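Long-range contacts in hemolysin activator protein CdiB (Acinetobacter baumannii ACICU, PDB 6WIL), which probably exports a partner toxin across the outer membrane, as a two-partner secretion transporter of the Omp85 superfamily used in contact-dependent growth inhibition: residues E179-V184 with H247-L252; Y281-F286 with N318-I323. All blocks are in the same frame, centred on the assembly; numbering follows the deposited sequence.

Contact 1: residues E179-V184 with H247-L252; sequences ENLKRV and HLNDIL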
# COMPACT_ATOMS: atom_id res chain seq x y z
N GLU A 179 -11.30 2.82 -7.84
CA GLU A 179 -10.16 3.24 -7.03
C GLU A 179 -9.26 4.20 -7.80
O GLU A 179 -8.75 5.17 -7.23
CB GLU A 179 -9.36 2.02 -6.58
CG GLU A 179 -9.75 1.50 -5.21
CD GLU A 179 -9.26 0.08 -4.97
OE1 GLU A 179 -10.04 -0.74 -4.46
OE2 GLU A 179 -8.09 -0.20 -5.31
N ASN A 180 -9.07 3.95 -9.09
CA ASN A 180 -8.27 4.85 -9.92
C ASN A 180 -8.90 6.24 -10.00
O ASN A 180 -8.19 7.25 -9.99
CB ASN A 180 -8.10 4.26 -11.32
CG ASN A 180 -7.23 3.03 -11.31
OD1 ASN A 180 -6.55 2.74 -10.33
ND2 ASN A 180 -7.23 2.29 -12.42
N LEU A 181 -10.24 6.30 -10.08
CA LEU A 181 -10.90 7.60 -10.18
C LEU A 181 -10.92 8.32 -8.84
O LEU A 181 -10.98 9.56 -8.81
CB LEU A 181 -12.33 7.44 -10.70
CG LEU A 181 -12.51 6.91 -12.13
CD1 LEU A 181 -13.97 7.04 -12.58
CD2 LEU A 181 -11.58 7.64 -13.08
N LYS A 182 -10.88 7.59 -7.73
CA LYS A 182 -10.90 8.22 -6.42
C LYS A 182 -9.58 8.88 -6.05
O LYS A 182 -9.50 9.54 -5.01
CB LYS A 182 -11.29 7.21 -5.34
CG LYS A 182 -12.79 6.96 -5.27
CD LYS A 182 -13.09 5.69 -4.51
CE LYS A 182 -12.57 5.72 -3.09
NZ LYS A 182 -13.35 6.62 -2.21
N ARG A 183 -8.54 8.72 -6.87
CA ARG A 183 -7.32 9.48 -6.64
C ARG A 183 -7.52 10.96 -6.92
O ARG A 183 -6.91 11.80 -6.25
CB ARG A 183 -6.18 8.93 -7.51
CG ARG A 183 -5.73 7.54 -7.11
CD ARG A 183 -4.62 7.04 -8.00
NE ARG A 183 -4.31 5.64 -7.75
CZ ARG A 183 -3.25 5.01 -8.23
NH1 ARG A 183 -2.38 5.66 -9.00
NH2 ARG A 183 -3.05 3.73 -7.95
N VAL A 184 -8.39 11.30 -7.87
CA VAL A 184 -8.59 12.68 -8.27
C VAL A 184 -10.03 13.15 -8.13
O VAL A 184 -10.28 14.36 -8.20
CB VAL A 184 -8.10 12.93 -9.72
CG1 VAL A 184 -6.66 12.48 -9.88
CG2 VAL A 184 -8.99 12.21 -10.70
N HIS A 247 -4.55 15.62 -16.37
CA HIS A 247 -5.86 15.00 -16.62
C HIS A 247 -5.70 13.54 -17.05
O HIS A 247 -6.23 13.10 -18.07
CB HIS A 247 -6.65 15.79 -17.66
CG HIS A 247 -7.17 17.09 -17.14
ND1 HIS A 247 -6.35 18.17 -16.88
CD2 HIS A 247 -8.42 17.48 -16.80
CE1 HIS A 247 -7.08 19.17 -16.42
NE2 HIS A 247 -8.34 18.78 -16.36
N LEU A 248 -4.95 12.79 -16.24
CA LEU A 248 -4.71 11.38 -16.48
C LEU A 248 -4.95 10.57 -15.21
O LEU A 248 -4.38 9.49 -15.04
CB LEU A 248 -3.29 11.15 -17.00
CG LEU A 248 -2.96 11.67 -18.40
CD1 LEU A 248 -1.47 11.55 -18.68
CD2 LEU A 248 -3.76 10.91 -19.44
N ASN A 249 -5.79 11.09 -14.31
CA ASN A 249 -5.95 10.53 -12.97
C ASN A 249 -4.60 10.47 -12.25
O ASN A 249 -4.37 9.60 -11.41
CB ASN A 249 -6.62 9.15 -13.01
CG ASN A 249 -7.81 9.11 -13.95
OD1 ASN A 249 -8.84 9.72 -13.69
ND2 ASN A 249 -7.68 8.38 -15.05
N ASP A 250 -3.71 11.39 -12.59
CA ASP A 250 -2.35 11.40 -12.10
C ASP A 250 -2.23 12.27 -10.85
O ASP A 250 -3.08 13.11 -10.56
CB ASP A 250 -1.39 11.91 -13.18
CG ASP A 250 -1.91 13.15 -13.89
OD1 ASP A 250 -3.15 13.28 -14.02
OD2 ASP A 250 -1.09 13.99 -14.32
N ILE A 251 -1.15 12.05 -10.11
CA ILE A 251 -0.87 12.80 -8.89
C ILE A 251 0.60 13.17 -8.88
O ILE A 251 1.47 12.31 -9.05
CB ILE A 251 -1.25 12.00 -7.63
CG1 ILE A 251 -2.77 11.98 -7.47
CG2 ILE A 251 -0.59 12.60 -6.40
CD1 ILE A 251 -3.26 10.92 -6.53
N LEU A 252 0.88 14.46 -8.70
CA LEU A 252 2.24 14.98 -8.64
C LEU A 252 2.48 15.52 -7.24
O LEU A 252 1.71 16.34 -6.74
CB LEU A 252 2.45 16.08 -9.68
CG LEU A 252 3.80 16.81 -9.66
CD1 LEU A 252 4.92 15.88 -10.09
CD2 LEU A 252 3.74 18.04 -10.55
O HOH W 1 -2.55 8.77 -9.58

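Contact 2: residues Y281-F286 with N318-I323; sequences YYDLGF and NLSRVI. With SO4 (sulfate ion), chain B.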
# COMPACT_ATOMS: atom_id res chain seq x y z
N TYR A 281 -5.46 -1.92 -14.23
CA TYR A 281 -4.83 -2.68 -13.17
C TYR A 281 -3.37 -2.32 -12.96
O TYR A 281 -2.79 -2.70 -11.94
CB TYR A 281 -4.95 -4.19 -13.44
CG TYR A 281 -6.28 -4.80 -13.11
CD1 TYR A 281 -6.74 -4.85 -11.79
CD2 TYR A 281 -7.09 -5.34 -14.11
CE1 TYR A 281 -7.96 -5.40 -11.48
CE2 TYR A 281 -8.31 -5.90 -13.81
CZ TYR A 281 -8.74 -5.93 -12.50
OH TYR A 281 -9.96 -6.49 -12.20
N TYR A 282 -2.76 -1.59 -13.90
CA TYR A 282 -1.37 -1.21 -13.78
C TYR A 282 -1.23 0.08 -12.99
O TYR A 282 -2.19 0.83 -12.79
CB TYR A 282 -0.73 -1.06 -15.16
CG TYR A 282 -0.53 -2.38 -15.87
CD1 TYR A 282 -1.56 -2.96 -16.59
CD2 TYR A 282 0.69 -3.05 -15.80
CE1 TYR A 282 -1.39 -4.17 -17.23
CE2 TYR A 282 0.87 -4.26 -16.44
CZ TYR A 282 -0.17 -4.81 -17.15
OH TYR A 282 0.00 -6.02 -17.79
N ASP A 283 -0.00 0.34 -12.55
CA ASP A 283 0.33 1.59 -11.88
C ASP A 283 1.74 1.98 -12.30
O ASP A 283 2.65 1.16 -12.24
CB ASP A 283 0.23 1.46 -10.36
CG ASP A 283 -0.21 2.76 -9.69
OD1 ASP A 283 -0.53 3.73 -10.41
OD2 ASP A 283 -0.24 2.80 -8.44
N LEU A 284 1.91 3.23 -12.74
CA LEU A 284 3.20 3.74 -13.18
C LEU A 284 3.62 4.88 -12.27
O LEU A 284 2.81 5.77 -11.98
CB LEU A 284 3.16 4.23 -14.63
CG LEU A 284 3.03 3.21 -15.76
CD1 LEU A 284 1.65 2.58 -15.80
CD2 LEU A 284 3.35 3.88 -17.09
N GLY A 285 4.87 4.87 -11.84
CA GLY A 285 5.37 5.92 -10.98
C GLY A 285 6.82 6.22 -11.28
O GLY A 285 7.58 5.36 -11.73
N PHE A 286 7.20 7.47 -11.04
CA PHE A 286 8.60 7.82 -11.06
C PHE A 286 8.85 8.88 -10.00
O PHE A 286 7.97 9.68 -9.68
CB PHE A 286 9.08 8.28 -12.46
CG PHE A 286 8.80 9.72 -12.78
CD1 PHE A 286 9.65 10.72 -12.34
CD2 PHE A 286 7.73 10.07 -13.59
CE1 PHE A 286 9.41 12.04 -12.64
CE2 PHE A 286 7.49 11.39 -13.91
CZ PHE A 286 8.33 12.38 -13.44
N ASN A 318 8.88 3.02 -11.43
CA ASN A 318 8.11 1.94 -10.83
C ASN A 318 6.96 1.50 -11.73
O ASN A 318 6.31 2.33 -12.37
CB ASN A 318 7.53 2.35 -9.47
CG ASN A 318 8.60 2.77 -8.49
OD1 ASN A 318 9.79 2.56 -8.72
ND2 ASN A 318 8.18 3.37 -7.38
N LEU A 319 6.72 0.19 -11.76
CA LEU A 319 5.57 -0.39 -12.44
C LEU A 319 5.01 -1.51 -11.58
O LEU A 319 5.74 -2.43 -11.22
CB LEU A 319 5.94 -0.92 -13.83
CG LEU A 319 4.77 -1.48 -14.65
CD1 LEU A 319 3.70 -0.42 -14.86
CD2 LEU A 319 5.24 -2.03 -16.00
N SER A 320 3.72 -1.42 -11.25
CA SER A 320 3.05 -2.45 -10.48
C SER A 320 1.76 -2.84 -11.19
O SER A 320 1.18 -2.05 -11.94
CB SER A 320 2.74 -2.00 -9.05
OG SER A 320 1.72 -1.02 -9.03
N ARG A 321 1.31 -4.07 -10.95
CA ARG A 321 0.08 -4.57 -11.56
C ARG A 321 -0.71 -5.34 -10.52
O ARG A 321 -0.17 -6.23 -9.86
CB ARG A 321 0.39 -5.47 -12.76
CG ARG A 321 -0.81 -5.69 -13.67
CD ARG A 321 -0.87 -7.13 -14.18
NE ARG A 321 -1.69 -7.25 -15.38
CZ ARG A 321 -3.01 -7.36 -15.37
NH1 ARG A 321 -3.68 -7.36 -14.23
NH2 ARG A 321 -3.67 -7.46 -16.52
N VAL A 322 -1.98 -4.98 -10.36
CA VAL A 322 -2.87 -5.75 -9.50
C VAL A 322 -3.13 -7.11 -10.15
O VAL A 322 -3.61 -7.18 -11.28
CB VAL A 322 -4.18 -5.00 -9.23
CG1 VAL A 322 -5.17 -5.92 -8.53
CG2 VAL A 322 -3.92 -3.75 -8.41
N ILE A 323 -2.81 -8.18 -9.43
CA ILE A 323 -2.93 -9.53 -9.97
C ILE A 323 -4.16 -10.22 -9.40
O ILE A 323 -4.73 -11.11 -10.03
CB ILE A 323 -1.66 -10.35 -9.69
CG1 ILE A 323 -1.34 -10.35 -8.19
CG2 ILE A 323 -0.47 -9.80 -10.47
CD1 ILE A 323 -0.09 -11.12 -7.85
S SO4 B . -6.29 -6.38 -18.35
O1 SO4 B . -6.61 -7.35 -17.30
O2 SO4 B . -4.92 -5.91 -18.18
O3 SO4 B . -7.22 -5.25 -18.26
O4 SO4 B . -6.43 -7.00 -19.66

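Contact 1: residues E179-V184 with H247-L252
Val184 and Asn249 mark the closest approach of the two backbones, CA to CA 5.8 Å, where the chain emerging from helix 171-181 passes the turn that leads into strand 251-261. The side chains of this pair cross at about a right angle: Val184 CG1 lies 3.7 Å from Asn249 CA and also touches the carbonyl of Asp250, while Val184 CG2 faces Asn249 OD1. Leu181 approaches the same amide obliquely from the helix, its CD2 3.5 Å from Asn249 OD1. The other end of that amide is held by a third element, since Asn249 ND2 donates to the carbonyl of Gln156 in helix 154-160. The contact thus sets a POTRA domain against the turn between two neighbouring strands of the β-barrel, strands 232-243 and 251-261, in the Omp85-type arrangement. No direct hydrogen bond joins the segments; a water bridges them, 3.2 Å from Arg183 NH1 and 2.7 Å from Asn249 O, accepting from the arginine at the edge of its guanidinium plane and donating to the carbonyl. The Arg183 chain is extended from CG to NE, which carries the guanidinium well away from the backbone; NH2 makes a salt bridge to Asp283. Nearer the backbone, Arg183 CB packs on Ile251 CD1 at 3.7 Å. Within the turn, Leu248 N donates to Asp250 OD1 (2.9 Å) from above the carboxylate plane, and Asp250 OD2 pairs with Tyr275 OH.

Contact 2: residues Y281-F286 with N318-I323
Arg321 carries CG anti to its backbone N (chi1 -163°), Tyr282 places CG anti to its carbonyl carbon (chi1 -71°), and with these two settings Arg321 CG comes to lie over the phenol ring. The evidence for a CH-pi contact is direct: Arg321 CG sits 3.6 Å from the Tyr282 ring centroid, 12° off the normal. Further out, Arg321 NE makes a weak hydrogen bond of 3.2 Å to Tyr282 OH. Beneath these side chains, strands 282-295 and 308-326 run antiparallel as neighbours in the 16-stranded barrel. Asp283 with Ser320 and Gly285 with Asn318 are hydrogen-bonded pairs, each with bonds in both directions; Tyr282 with Arg321 and Leu284 with Leu319 are non-hydrogen-bonded. The two leucines lie side by side, CD1 to CD1 3.8 Å, on the face that bears Tyr282. Just before strand 282-295 begins, Val322 N donates to Tyr281 O (2.9 Å), and Tyr281 CD1 rests 3.6 Å from Val322 CB, the two side chains crossing at about a right angle. Arg321 NH1 donates a hydrogen bond to Val322 O in the guanidinium plane, and Arg321 NH2 donates to O1 of a sulfate (3.0 Å), probably from the crystallisation liquor, which Arg173 also binds. Each guanidinium nitrogen has an acceptor, the one at NE weak, so in the crystal the group's rotation is restrained partly by the sulfate, and the anion held between two arginines suggests a locally positive surface.

A salt bridge joins the two contacts: Arg183 NH2 of contact 1 lies 3.0 Å from Asp283 OD2 of contact 2, and the contact centres are 13 Å apart. The arginine that binds the water of contact 1 is thereby tied to the strand paired with 318-323. Helix 171-181 spans both sites: its Arg173 shares the sulfate with Arg321 of contact 2, while Asn180 ND2 donates to the carbonyls of Gly160 and of Gly280, the latter just ahead of contact 2. Glu179 adds salt bridges to Arg325, on the strand of 318-323, and to Lys330, on the next strand, 329-346. Several polar ties thus dock this helix and the residues that follow it on successive strands of one barrel sheet.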